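Local atomic coordinates of CurJ (Moorea producens 3L, PDB entry 5TZ6), a protein that carries a polyketide synthase dehydratase domain, which removes water from an intermediate of curacin biosynthesis, probably by vinylogous dehydration. Residues A[107-112]-A[132-137]; A[25-30]-A[89-94]; A[10-15]-A[55-60]; A[75-80]-A[241-246]. The protein carries 1 engineered substitution. All blocks are in the same frame, centred on the assembly; numbering follows the deposited sequence.

Interaction 1 of 4, residues A[107-112]-A[132-137]; sequences VISFDD and AVHATG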
loop_
_atom_site.group_PDB
_atom_site.type_symbol
_atom_site.label_atom_id
_atom_site.label_comp_id
_atom_site.label_asym_id
_atom_site.label_seq_id
_atom_site.Cartn_x
_atom_site.Cartn_y
_atom_site.Cartn_z
ATOM N N VAL A 107 -12.534 -6.644 6.874
ATOM C CA VAL A 107 -11.285 -6.629 7.623
ATOM C C VAL A 107 -10.761 -8.058 7.685
ATOM O O VAL A 107 -11.403 -8.935 8.290
ATOM C CB VAL A 107 -11.473 -6.062 9.040
ATOM C CG1 VAL A 107 -10.158 -6.130 9.798
ATOM C CG2 VAL A 107 -11.989 -4.631 8.995
ATOM N N ILE A 108 -9.584 -8.268 7.078
ATOM C CA ILE A 108 -8.951 -9.574 6.926
ATOM C C ILE A 108 -7.525 -9.496 7.466
ATOM O O ILE A 108 -6.991 -8.417 7.718
ATOM C CB ILE A 108 -8.920 -10.052 5.458
ATOM C CG1 ILE A 108 -7.900 -9.245 4.656
ATOM C CG2 ILE A 108 -10.298 -9.944 4.821
ATOM C CD1 ILE A 108 -7.716 -9.759 3.248
ATOM N N SER A 109 -6.904 -10.665 7.632
ATOM C CA SER A 109 -5.503 -10.737 8.033
ATOM C C SER A 109 -4.858 -11.997 7.472
ATOM O O SER A 109 -5.536 -12.931 7.031
ATOM C CB SER A 109 -5.353 -10.714 9.554
ATOM O OG SER A 109 -5.689 -11.978 10.086
ATOM N N PHE A 110 -3.526 -12.012 7.508
ATOM C CA PHE A 110 -2.720 -13.112 6.993
ATOM C C PHE A 110 -1.296 -12.953 7.511
ATOM O O PHE A 110 -0.903 -11.877 7.975
ATOM C CB PHE A 110 -2.736 -13.164 5.456
ATOM C CG PHE A 110 -2.361 -11.863 4.787
ATOM C CD1 PHE A 110 -3.336 -10.943 4.433
ATOM C CD2 PHE A 110 -1.035 -11.566 4.503
ATOM C CE1 PHE A 110 -2.998 -9.746 3.811
ATOM C CE2 PHE A 110 -0.691 -10.375 3.880
ATOM C CZ PHE A 110 -1.675 -9.464 3.535
ATOM N N ASP A 111 -0.532 -14.041 7.440
ATOM C CA ASP A 111 0.836 -14.063 7.948
ATOM C C ASP A 111 1.765 -13.645 6.814
ATOM O O ASP A 111 1.877 -14.346 5.803
ATOM C CB ASP A 111 1.188 -15.453 8.469
ATOM C CG ASP A 111 2.353 -15.440 9.443
ATOM O OD1 ASP A 111 3.283 -14.626 9.257
ATOM O OD2 ASP A 111 2.342 -16.254 10.390
ATOM N N ASP A 112 2.436 -12.501 6.985
ATOM C CA ASP A 112 3.237 -11.948 5.897
ATOM C C ASP A 112 4.512 -12.754 5.679
ATOM O O ASP A 112 4.934 -12.964 4.536
ATOM C CB ASP A 112 3.561 -10.479 6.177
ATOM C CG ASP A 112 3.585 -9.637 4.912
ATOM O OD1 ASP A 112 3.915 -10.179 3.837
ATOM O OD2 ASP A 112 3.259 -8.434 4.990
ATOM N N ALA A 132 -7.778 -14.817 6.570
ATOM C CA ALA A 132 -8.959 -14.912 7.411
ATOM C C ALA A 132 -9.730 -13.600 7.377
ATOM O O ALA A 132 -9.146 -12.522 7.240
ATOM C CB ALA A 132 -8.589 -15.257 8.856
ATOM N N VAL A 133 -11.051 -13.704 7.498
ATOM C CA VAL A 133 -11.929 -12.541 7.575
ATOM C C VAL A 133 -12.340 -12.341 9.028
ATOM O O VAL A 133 -12.851 -13.265 9.679
ATOM C CB VAL A 133 -13.158 -12.709 6.667
ATOM C CG1 VAL A 133 -14.069 -11.502 6.781
ATOM C CG2 VAL A 133 -12.722 -12.914 5.225
ATOM N N HIS A 134 -12.108 -11.137 9.545
ATOM C CA HIS A 134 -12.408 -10.831 10.933
ATOM C C HIS A 134 -13.581 -9.889 11.113
ATOM O O HIS A 134 -14.185 -9.885 12.194
ATOM C CB HIS A 134 -11.174 -10.226 11.616
ATOM C CG HIS A 134 -9.950 -11.070 11.471
ATOM N ND1 HIS A 134 -9.907 -12.387 11.880
ATOM C CD2 HIS A 134 -8.731 -10.797 10.950
ATOM C CE1 HIS A 134 -8.710 -12.884 11.625
ATOM N NE2 HIS A 134 -7.979 -11.941 11.060
ATOM N N ALA A 135 -13.934 -9.109 10.094
ATOM C CA ALA A 135 -15.146 -8.312 10.236
ATOM C C ALA A 135 -15.654 -7.939 8.858
ATOM O O ALA A 135 -14.876 -7.793 7.919
ATOM C CB ALA A 135 -14.903 -7.050 11.079
ATOM N N THR A 136 -16.968 -7.810 8.741
ATOM C CA THR A 136 -17.575 -7.412 7.485
ATOM C C THR A 136 -18.693 -6.438 7.791
ATOM O O THR A 136 -19.227 -6.417 8.902
ATOM C CB THR A 136 -18.105 -8.626 6.710
ATOM O OG1 THR A 136 -19.049 -9.330 7.522
ATOM C CG2 THR A 136 -16.969 -9.564 6.390
ATOM N N GLY A 137 -19.039 -5.621 6.803
ATOM C CA GLY A 137 -20.226 -4.800 6.959
ATOM C C GLY A 137 -20.226 -3.639 5.980
ATOM O O GLY A 137 -19.587 -3.693 4.938
#
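A classic beta bulge, with His134 and Ala135 both facing Val107, interrupts the antiparallel pairing of strands 102-110 and 132-141 in the N-terminal half of the double hotdog fold. Val107 O is gripped by two donors: His134 N, at 2.6 Å, approaches nearly along the C=O axis, while Ala135 N, at 3.1 Å, lies in the carbonyl plane on a lone pair. Val107 N in turn donates to Ala135 O. Beyond the bulge, Ser109 and Ala132 exchange two backbone bonds, and Ile108 CA makes a CA-H...O contact with Ala132 O at 3.0 Å. The side-chain bond joins Ser109 OG to His134 NE2, modelled at 2.5 Å, a very short length that is doubtful. Ser109 OG lies between the backbone N and the carbonyl carbon (chi1 76°) and meets the imidazole at its edge, near the ring plane. Both have a second partner, Arg90 NH2 for Ser109 OG and Gln80 O for His134 ND1, which fixes the rotation of the ring. On the other face, Ile108 CG2 touches Val133 CG2 at 3.9 Å. Val107 and Ala135 pack against His54 of helix 51-65, Ser109 and His134 meet Leu82 of strand 82-84, and Ile108 packs on Leu20 of the second subunit.

Interaction 2 of 4, residues A[25-30]-A[89-94]; sequences FFESYF and VRTVQV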
loop_
_atom_site.group_PDB
_atom_site.type_symbol
_atom_site.label_atom_id
_atom_site.label_comp_id
_atom_site.label_asym_id
_atom_site.label_seq_id
_atom_site.Cartn_x
_atom_site.Cartn_y
_atom_site.Cartn_z
ATOM N N PHE A 25 -7.600 0.084 -0.032
ATOM C CA PHE A 25 -6.964 -0.791 0.939
ATOM C C PHE A 25 -6.298 0.018 2.041
ATOM O O PHE A 25 -5.699 1.063 1.783
ATOM C CB PHE A 25 -5.925 -1.692 0.268
ATOM C CG PHE A 25 -6.506 -2.627 -0.755
ATOM C CD1 PHE A 25 -6.593 -2.251 -2.088
ATOM C CD2 PHE A 25 -6.958 -3.883 -0.386
ATOM C CE1 PHE A 25 -7.127 -3.113 -3.033
ATOM C CE2 PHE A 25 -7.496 -4.749 -1.325
ATOM C CZ PHE A 25 -7.580 -4.363 -2.650
ATOM N N PHE A 26 -6.420 -0.469 3.271
ATOM C CA PHE A 26 -5.617 -0.001 4.392
ATOM C C PHE A 26 -4.868 -1.180 4.997
ATOM O O PHE A 26 -5.417 -2.279 5.121
ATOM C CB PHE A 26 -6.479 0.703 5.440
ATOM C CG PHE A 26 -7.147 1.947 4.925
ATOM C CD1 PHE A 26 -8.379 1.887 4.296
ATOM C CD2 PHE A 26 -6.523 3.177 5.046
ATOM C CE1 PHE A 26 -8.986 3.040 3.811
ATOM C CE2 PHE A 26 -7.125 4.334 4.560
ATOM C CZ PHE A 26 -8.359 4.263 3.944
ATOM N N GLU A 27 -3.603 -0.956 5.339
ATOM C CA GLU A 27 -2.709 -2.015 5.779
ATOM C C GLU A 27 -2.053 -1.629 7.094
ATOM O O GLU A 27 -1.609 -0.487 7.278
ATOM C CB GLU A 27 -1.628 -2.314 4.732
ATOM C CG GLU A 27 -0.775 -3.526 5.071
ATOM C CD GLU A 27 0.158 -3.921 3.942
ATOM O OE1 GLU A 27 -0.281 -4.667 3.041
ATOM O OE2 GLU A 27 1.331 -3.491 3.960
ATOM N N SER A 28 -1.977 -2.610 7.991
ATOM C CA SER A 28 -1.597 -2.413 9.379
ATOM C C SER A 28 -0.915 -3.685 9.856
ATOM O O SER A 28 -1.241 -4.781 9.394
ATOM C CB SER A 28 -2.814 -2.092 10.248
ATOM O OG SER A 28 -2.416 -1.519 11.479
ATOM N N TYR A 29 0.044 -3.539 10.769
ATOM C CA TYR A 29 0.844 -4.669 11.244
ATOM C C TYR A 29 0.550 -4.889 12.725
ATOM O O TYR A 29 1.042 -4.151 13.584
ATOM C CB TYR A 29 2.325 -4.424 10.984
ATOM C CG TYR A 29 2.617 -4.154 9.529
ATOM C CD1 TYR A 29 2.426 -5.138 8.567
ATOM C CD2 TYR A 29 3.076 -2.912 9.113
ATOM C CE1 TYR A 29 2.683 -4.890 7.229
ATOM C CE2 TYR A 29 3.336 -2.656 7.782
ATOM C CZ TYR A 29 3.138 -3.647 6.843
ATOM O OH TYR A 29 3.400 -3.385 5.515
ATOM N N PHE A 30 -0.234 -5.924 13.019
ATOM C CA PHE A 30 -0.745 -6.159 14.364
ATOM C C PHE A 30 0.215 -7.048 15.146
ATOM O O PHE A 30 0.523 -8.174 14.727
ATOM C CB PHE A 30 -2.138 -6.783 14.303
ATOM C CG PHE A 30 -3.253 -5.773 14.262
ATOM C CD1 PHE A 30 -3.250 -4.759 13.327
ATOM C CD2 PHE A 30 -4.308 -5.850 15.150
ATOM C CE1 PHE A 30 -4.272 -3.829 13.287
ATOM C CE2 PHE A 30 -5.335 -4.929 15.114
ATOM C CZ PHE A 30 -5.317 -3.917 14.179
ATOM N N VAL A 89 3.439 -11.416 14.415
ATOM C CA VAL A 89 2.859 -10.222 13.810
ATOM C C VAL A 89 2.002 -10.653 12.627
ATOM O O VAL A 89 2.484 -11.349 11.727
ATOM C CB VAL A 89 3.929 -9.207 13.368
ATOM C CG1 VAL A 89 4.894 -9.837 12.384
ATOM C CG2 VAL A 89 3.272 -7.977 12.768
ATOM N N ARG A 90 0.735 -10.251 12.633
ATOM C CA ARG A 90 -0.202 -10.544 11.555
ATOM C C ARG A 90 -0.455 -9.282 10.742
ATOM O O ARG A 90 -0.719 -8.219 11.314
ATOM C CB ARG A 90 -1.522 -11.079 12.111
ATOM C CG ARG A 90 -1.413 -12.412 12.817
ATOM C CD ARG A 90 -1.488 -13.570 11.842
ATOM N NE ARG A 90 -2.757 -13.582 11.121
ATOM C CZ ARG A 90 -3.285 -14.666 10.559
ATOM N NH1 ARG A 90 -2.654 -15.830 10.647
ATOM N NH2 ARG A 90 -4.445 -14.592 9.918
ATOM N N THR A 91 -0.355 -9.396 9.416
ATOM C CA THR A 91 -0.776 -8.304 8.547
ATOM C C THR A 91 -2.296 -8.244 8.483
ATOM O O THR A 91 -2.959 -9.245 8.191
ATOM C CB THR A 91 -0.199 -8.464 7.140
ATOM O OG1 THR A 91 1.232 -8.436 7.198
ATOM C CG2 THR A 91 -0.676 -7.327 6.242
ATOM N N VAL A 92 -2.845 -7.060 8.735
ATOM C CA VAL A 92 -4.281 -6.821 8.733
ATOM C C VAL A 92 -4.598 -5.769 7.686
ATOM O O VAL A 92 -3.952 -4.714 7.641
ATOM C CB VAL A 92 -4.781 -6.371 10.116
ATOM C CG1 VAL A 92 -6.259 -6.034 10.054
ATOM C CG2 VAL A 92 -4.519 -7.458 11.136
ATOM N N GLN A 93 -5.590 -6.055 6.849
ATOM C CA GLN A 93 -6.020 -5.141 5.805
ATOM C C GLN A 93 -7.508 -4.865 5.946
ATOM O O GLN A 93 -8.289 -5.757 6.305
ATOM C CB GLN A 93 -5.741 -5.694 4.414
ATOM C CG GLN A 93 -4.280 -5.856 4.067
ATOM C CD GLN A 93 -4.104 -6.473 2.695
ATOM O OE1 GLN A 93 -4.991 -7.173 2.205
ATOM N NE2 GLN A 93 -2.972 -6.198 2.057
ATOM N N VAL A 94 -7.872 -3.607 5.709
ATOM C CA VAL A 94 -9.250 -3.186 5.504
ATOM C C VAL A 94 -9.460 -3.007 4.010
ATOM O O VAL A 94 -8.718 -2.262 3.355
ATOM C CB VAL A 94 -9.555 -1.883 6.258
ATOM C CG1 VAL A 94 -10.987 -1.441 5.984
ATOM C CG2 VAL A 94 -9.324 -2.073 7.749
#
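Phe26 to Phe30 pair with Val94 to Arg90 in a regular antiparallel ladder between strands 24-30 and 90-99, part of the sheet that wraps the central helix of a hotdog fold. Backbone bonds come in three reciprocal pairs, at Phe26 with Val94, Ser28 with Val92 and Phe30 with Arg90. CA-H...O contacts fill the steps between, including Gln93 CA to Phe26 O at 3.0 Å. The polar side-chain contact is on the face of Glu27 and Gln93, whose extended chains lie side by side. Gln93 NE2 reaches the anti lone pair of Glu27 OE1 at 3.2 Å, with carboxylate and amide 10° from coplanar. Gln93 OE1 and NE2 are also hydrogen-bonded to Ser18 OG and Gln17 O, respectively, of the second subunit, so this end of the face belongs to the dimer contact. Thr91 OG1 lies at the edge of the Tyr29 ring, 3.8 Å from Tyr29 CD1, but bonds to OD2 of the poorly ordered Asp112. Apolar contacts gather on the opposite face, which meets helix 51-65 through Phe26 and Val94. Phe26 CB touches Val94 CB, and Val92 CG2 stands over the face of the Phe30 ring, 4.0 Å from its centroid and 27° off the normal.

Interaction 3 of 4, residues A[10-15]-A[55-60]; sequences PLINQK and ISLLLA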
loop_
_atom_site.group_PDB
_atom_site.type_symbol
_atom_site.label_atom_id
_atom_site.label_comp_id
_atom_site.label_asym_id
_atom_site.label_seq_id
_atom_site.Cartn_x
_atom_site.Cartn_y
_atom_site.Cartn_z
ATOM N N PRO A 10 -2.366 5.572 14.271
ATOM C CA PRO A 10 -1.687 4.576 15.119
ATOM C C PRO A 10 -2.107 3.143 14.810
ATOM O O PRO A 10 -1.373 2.196 15.110
ATOM C CB PRO A 10 -2.078 4.991 16.549
ATOM C CG PRO A 10 -3.129 6.079 16.401
ATOM C CD PRO A 10 -2.906 6.696 15.053
ATOM N N LEU A 11 -3.274 2.974 14.190
ATOM C CA LEU A 11 -3.794 1.661 13.836
ATOM C C LEU A 11 -3.594 1.308 12.368
ATOM O O LEU A 11 -3.934 0.192 11.966
ATOM C CB LEU A 11 -5.286 1.588 14.165
ATOM C CG LEU A 11 -5.669 1.612 15.639
ATOM C CD1 LEU A 11 -7.180 1.603 15.779
ATOM C CD2 LEU A 11 -5.040 0.435 16.378
ATOM N N ILE A 12 -3.059 2.219 11.557
ATOM C CA ILE A 12 -3.012 2.031 10.110
ATOM C C ILE A 12 -1.645 2.474 9.613
ATOM O O ILE A 12 -1.292 3.653 9.729
ATOM C CB ILE A 12 -4.126 2.810 9.388
ATOM C CG1 ILE A 12 -5.487 2.201 9.720
ATOM C CG2 ILE A 12 -3.885 2.821 7.884
ATOM C CD1 ILE A 12 -6.652 2.976 9.157
ATOM N N ASN A 13 -0.881 1.541 9.047
ATOM C CA ASN A 13 0.452 1.891 8.577
ATOM C C ASN A 13 0.407 2.565 7.211
ATOM O O ASN A 13 1.002 3.631 7.023
ATOM C CB ASN A 13 1.342 0.648 8.550
ATOM C CG ASN A 13 1.703 0.160 9.947
ATOM O OD1 ASN A 13 0.894 -0.477 10.626
ATOM N ND2 ASN A 13 2.919 0.474 10.388
ATOM N N GLN A 14 -0.298 1.984 6.243
ATOM C CA GLN A 14 -0.338 2.618 4.932
ATOM C C GLN A 14 -1.715 2.453 4.313
ATOM O O GLN A 14 -2.478 1.555 4.666
ATOM C CB GLN A 14 0.729 2.075 3.969
ATOM C CG GLN A 14 0.436 0.707 3.389
ATOM C CD GLN A 14 1.475 0.282 2.365
ATOM O OE1 GLN A 14 1.140 -0.039 1.223
ATOM N NE2 GLN A 14 2.743 0.294 2.766
ATOM N N LYS A 15 -2.024 3.356 3.391
ATOM C CA LYS A 15 -3.229 3.303 2.578
ATOM C C LYS A 15 -2.826 3.168 1.118
ATOM O O LYS A 15 -1.848 3.780 0.676
ATOM C CB LYS A 15 -4.074 4.566 2.781
ATOM C CG LYS A 15 -4.959 4.931 1.606
ATOM C CD LYS A 15 -5.857 6.110 1.948
ATOM C CE LYS A 15 -6.841 6.407 0.822
ATOM N NZ LYS A 15 -7.700 7.585 1.128
ATOM N N ILE A 55 -13.680 -2.378 14.994
ATOM C CA ILE A 55 -14.520 -1.188 14.875
ATOM C C ILE A 55 -13.663 0.072 14.935
ATOM O O ILE A 55 -13.787 0.976 14.097
ATOM C CB ILE A 55 -15.609 -1.191 15.962
ATOM C CG1 ILE A 55 -16.515 -2.418 15.785
ATOM C CG2 ILE A 55 -16.371 0.128 15.977
ATOM C CD1 ILE A 55 -17.860 -2.296 16.450
ATOM N N SER A 56 -12.774 0.149 15.925
ATOM C CA SER A 56 -11.871 1.293 16.013
ATOM C C SER A 56 -11.022 1.428 14.747
ATOM O O SER A 56 -10.785 2.543 14.254
ATOM C CB SER A 56 -11.008 1.149 17.271
ATOM O OG SER A 56 -9.945 2.078 17.296
ATOM N N LEU A 57 -10.604 0.297 14.172
ATOM C CA LEU A 57 -9.807 0.313 12.947
ATOM C C LEU A 57 -10.602 0.879 11.776
ATOM O O LEU A 57 -10.070 1.651 10.961
ATOM C CB LEU A 57 -9.315 -1.099 12.638
ATOM C CG LEU A 57 -8.416 -1.329 11.423
ATOM C CD1 LEU A 57 -7.149 -0.503 11.525
ATOM C CD2 LEU A 57 -8.075 -2.808 11.312
ATOM N N LEU A 58 -11.882 0.514 11.676
ATOM C CA LEU A 58 -12.690 1.059 10.590
ATOM C C LEU A 58 -12.950 2.544 10.796
ATOM O O LEU A 58 -12.969 3.308 9.829
ATOM C CB LEU A 58 -13.994 0.283 10.453
ATOM C CG LEU A 58 -13.734 -1.086 9.821
ATOM C CD1 LEU A 58 -14.759 -2.117 10.268
ATOM C CD2 LEU A 58 -13.705 -0.960 8.303
ATOM N N LEU A 59 -13.147 2.982 12.041
ATOM C CA LEU A 59 -13.240 4.421 12.260
ATOM C C LEU A 59 -11.980 5.125 11.773
ATOM O O LEU A 59 -12.057 6.211 11.183
ATOM C CB LEU A 59 -13.502 4.736 13.734
ATOM C CG LEU A 59 -14.847 4.266 14.296
ATOM C CD1 LEU A 59 -15.053 4.781 15.717
ATOM C CD2 LEU A 59 -15.992 4.688 13.399
ATOM N N ALA A 60 -10.808 4.526 12.002
ATOM C CA ALA A 60 -9.584 5.118 11.463
ATOM C C ALA A 60 -9.642 5.228 9.939
ATOM O O ALA A 60 -9.441 6.314 9.370
ATOM C CB ALA A 60 -8.367 4.306 11.900
#
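Two methyl groups abut oxygens where Leu11 and Ile12 meet one side of helix 51-65. Leu57 CD1 lies 3.3 Å from Leu11 O, and Leu11 CD1 lies 3.2 Å from Ser56 OG, a hydroxyl that is hydrogen-bonded to Leu213 O. The remaining contacts are hydrocarbon. Leu57 CG stands anti to the backbone N (chi1 -178°), and the CD1 branch beyond it touches both incoming residues, 3.8 Å from Leu11 CB and 3.7 Å from Ile12 CG1. The side chains of Ile12 and Leu57 cross obliquely here. Ile12 is extended past CG1 (chi2 175°), which carries CD1 onto the next turn of the helix, 3.5 Å from Ala60 CB. Ser56, Leu57 and Ala60 thus form a single patch on the helix, and all five touching residues are buried. The helix is the central one of the N-terminal hotdog, and the loop leading to strand 14-16 covers this flank. Ile12 also rests on Phe26 of strand 24-30, Leu11 on Tyr211, while Ile55, Leu58 and Leu59 turn to other surroundings, including Ile73 of strand 71-77.

Interaction 4 of 4, residues A[75-80]-A[241-246]; sequences DILFPQ and VPFSID. With 7OD ((2E,5R)-5-hydroxy-2-methylhept-2-enoic acid), chain C.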
loop_
_atom_site.group_PDB
_atom_site.type_symbol
_atom_site.label_atom_id
_atom_site.label_comp_id
_atom_site.label_asym_id
_atom_site.label_seq_id
_atom_site.Cartn_x
_atom_site.Cartn_y
_atom_site.Cartn_z
ATOM N N ASP A 75 -24.622 -3.361 9.853
ATOM C CA ASP A 75 -24.647 -4.794 9.580
ATOM C C ASP A 75 -23.267 -5.417 9.769
ATOM O O ASP A 75 -22.724 -6.077 8.879
ATOM C CB ASP A 75 -25.189 -5.053 8.177
ATOM C CG ASP A 75 -26.536 -4.398 7.959
ATOM O OD1 ASP A 75 -27.331 -4.344 8.923
ATOM O OD2 ASP A 75 -26.795 -3.921 6.833
ATOM N N ILE A 76 -22.698 -5.188 10.950
ATOM C CA ILE A 76 -21.381 -5.708 11.299
ATOM C C ILE A 76 -21.493 -7.172 11.700
ATOM O O ILE A 76 -22.348 -7.541 12.515
ATOM C CB ILE A 76 -20.766 -4.889 12.445
ATOM C CG1 ILE A 76 -20.750 -3.398 12.100
ATOM C CG2 ILE A 76 -19.378 -5.412 12.789
ATOM C CD1 ILE A 76 -20.491 -2.512 13.296
ATOM N N LEU A 77 -20.599 -8.003 11.166
ATOM C CA LEU A 77 -20.434 -9.372 11.631
ATOM C C LEU A 77 -18.953 -9.633 11.858
ATOM O O LEU A 77 -18.094 -9.007 11.226
ATOM C CB LEU A 77 -21.009 -10.383 10.630
ATOM C CG LEU A 77 -22.537 -10.379 10.562
ATOM C CD1 LEU A 77 -23.061 -11.194 9.372
ATOM C CD2 LEU A 77 -23.139 -10.853 11.887
ATOM N N PHE A 78 -18.659 -10.563 12.770
ATOM C CA PHE A 78 -17.292 -10.953 13.115
ATOM C C PHE A 78 -17.113 -12.433 12.787
ATOM O O PHE A 78 -17.245 -13.293 13.668
ATOM C CB PHE A 78 -17.005 -10.670 14.588
ATOM C CG PHE A 78 -17.238 -9.234 14.982
ATOM C CD1 PHE A 78 -16.369 -8.235 14.571
ATOM C CD2 PHE A 78 -18.322 -8.885 15.767
ATOM C CE1 PHE A 78 -16.585 -6.911 14.932
ATOM C CE2 PHE A 78 -18.540 -7.566 16.135
ATOM C CZ PHE A 78 -17.668 -6.575 15.720
ATOM N N PRO A 79 -16.833 -12.771 11.527
ATOM C CA PRO A 79 -16.807 -14.199 11.153
ATOM C C PRO A 79 -15.777 -15.031 11.905
ATOM O O PRO A 79 -16.058 -16.188 12.240
ATOM C CB PRO A 79 -16.512 -14.164 9.647
ATOM C CG PRO A 79 -16.875 -12.775 9.200
ATOM C CD PRO A 79 -16.610 -11.880 10.376
ATOM N N GLN A 80 -14.601 -14.477 12.195
ATOM C CA GLN A 80 -13.502 -15.247 12.769
ATOM C C GLN A 80 -12.646 -14.341 13.643
ATOM O O GLN A 80 -12.214 -13.271 13.199
ATOM C CB GLN A 80 -12.632 -15.869 11.669
ATOM C CG GLN A 80 -11.607 -16.871 12.172
ATOM C CD GLN A 80 -10.841 -17.544 11.048
ATOM O OE1 GLN A 80 -11.290 -17.572 9.900
ATOM N NE2 GLN A 80 -9.665 -18.073 11.369
ATOM N N VAL A 241 -20.663 -13.219 23.859
ATOM C CA VAL A 241 -19.591 -12.623 23.066
ATOM C C VAL A 241 -20.199 -11.758 21.965
ATOM O O VAL A 241 -21.229 -12.127 21.382
ATOM C CB VAL A 241 -18.659 -13.696 22.489
ATOM C CG1 VAL A 241 -17.489 -13.042 21.767
ATOM C CG2 VAL A 241 -18.160 -14.593 23.607
ATOM N N PRO A 242 -19.633 -10.586 21.684
ATOM C CA PRO A 242 -20.196 -9.734 20.629
ATOM C C PRO A 242 -20.260 -10.484 19.310
ATOM O O PRO A 242 -19.271 -11.063 18.852
ATOM C CB PRO A 242 -19.220 -8.558 20.568
ATOM C CG PRO A 242 -18.679 -8.469 21.963
ATOM C CD PRO A 242 -18.591 -9.893 22.463
ATOM N N PHE A 243 -21.418 -10.448 18.695
ATOM C CA PHE A 243 -21.661 -11.264 17.517
ATOM C C PHE A 243 -22.129 -10.460 16.313
ATOM O O PHE A 243 -21.688 -10.734 15.192
ATOM C CB PHE A 243 -22.689 -12.343 17.871
ATOM C CG PHE A 243 -23.065 -13.227 16.719
ATOM C CD1 PHE A 243 -24.118 -12.888 15.880
ATOM C CD2 PHE A 243 -22.378 -14.410 16.487
ATOM C CE1 PHE A 243 -24.471 -13.706 14.818
ATOM C CE2 PHE A 243 -22.728 -15.234 15.418
ATOM C CZ PHE A 243 -23.777 -14.880 14.588
ATOM N N SER A 244 -23.005 -9.475 16.510
ATOM C CA SER A 244 -23.463 -8.667 15.387
ATOM C C SER A 244 -23.902 -7.301 15.899
ATOM O O SER A 244 -24.258 -7.143 17.066
ATOM C CB SER A 244 -24.611 -9.350 14.639
ATOM O OG SER A 244 -25.763 -9.451 15.460
ATOM N N ILE A 245 -23.885 -6.311 15.006
ATOM C CA ILE A 245 -24.268 -4.946 15.352
ATOM C C ILE A 245 -25.071 -4.352 14.201
ATOM O O ILE A 245 -24.598 -4.321 13.059
ATOM C CB ILE A 245 -23.038 -4.071 15.651
ATOM C CG1 ILE A 245 -22.390 -4.505 16.963
ATOM C CG2 ILE A 245 -23.431 -2.612 15.721
ATOM C CD1 ILE A 245 -21.059 -3.848 17.230
ATOM N N ASP A 246 -26.279 -3.872 14.492
ATOM C CA ASP A 246 -27.076 -3.250 13.438
ATOM C C ASP A 246 -26.474 -1.917 13.004
ATOM O O ASP A 246 -26.276 -1.684 11.808
ATOM C CB ASP A 246 -28.528 -3.087 13.888
ATOM C CG ASP A 246 -29.220 -4.423 14.100
ATOM O OD1 ASP A 246 -28.822 -5.405 13.438
ATOM O OD2 ASP A 246 -30.157 -4.493 14.926
HETATM O OAB 7OD C . -13.655 -13.690 23.336
HETATM C CAA 7OD C . -13.649 -13.043 22.269
HETATM O OAI 7OD C . -13.196 -13.569 21.226
HETATM C CAC 7OD C . -14.196 -11.612 22.237
HETATM C CAK 7OD C . -14.183 -10.822 20.919
HETATM C CAD 7OD C . -14.754 -10.964 23.516
HETATM C CAE 7OD C . -15.293 -9.527 23.433
HETATM C CAF 7OD C . -15.982 -8.979 24.707
HETATM O OAH 7OD C . -15.099 -8.057 25.352
HETATM C CAG 7OD C . -16.385 -10.060 25.717
HETATM C CAJ 7OD C . -17.372 -9.439 26.709
HETATM O O HOH W 1 -20.692 -12.679 14.012
#
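Ile76 and Ile245 lie side by side and point the same way, in the short antiparallel seam that joins the two hotdog halves of the domain. In Ile76, CG1 stands anti to the carbonyl carbon (chi1 -54°) and the extended chi2 (165°) carries CD1 to 3.8 Å from Ile245 CB. The two residues also exchange two backbone bonds, and a G1 bulge sets Asp75 and Ile76 both against Ile245. Asp75 N bonds instead to Asp246 O at 3.1 Å, well above that carbonyl plane. On the face away from Ile76 and Ile245, Leu77 places CD2 3.5 Å from Ser244 CB and near Phe243 O. The Phe78 ring approaches the other segment obliquely, with Phe78 CD2 3.9 Å from both Pro242 O and Phe243 O. Past Leu77 the chains spread, and a water bridges them, accepting from Phe78 N and donating to Phe243 O. This water sits over the centre of the Phe243 ring, 3.4 Å above its plane, and Phe243 also makes a cation-pi contact with Arg298. Val241 CG1 approaches CAC of the bound 5-hydroxy-2-methylhept-2-enoic acid at 3.6 Å, and Pro242 CD lies 3.5 Å from its CAE, lining the pocket where Asp219 is hydrogen-bonded to the ligand. Ile76 and Ile245 pack on Ile55 of helix 51-65, Ile245 and Pro242 on Phe222 of helix 215-223, and strands 132-141 and 288-300 flank the seam.

Overall arrangement
Interactions 3, 2 and 1 lie in the N-terminal hotdog, while interaction 4 joins it to the C-terminal one. Strand 14-16 neighbours 24-30, followed by 90-99, 102-110, 132-141, 71-77 and 239-250, so the backbone pairing runs from interaction 2 through interaction 1 to interaction 4. The centres of interactions 1 and 2 are about 8 Å apart, those of 2 and 4 about 19 Å, without touching. Helix 51-65 of interaction 3 reaches interaction 1 through Leu57 and Leu58 and interaction 4 through Ile55. Along the chain, interactions 2 and 3 interleave, and interaction 1 nests inside interaction 4. Interactions 1 to 3 touch the second subunit; helix and strand order thus tie this dimer-facing part to the seam beside the ligand pocket.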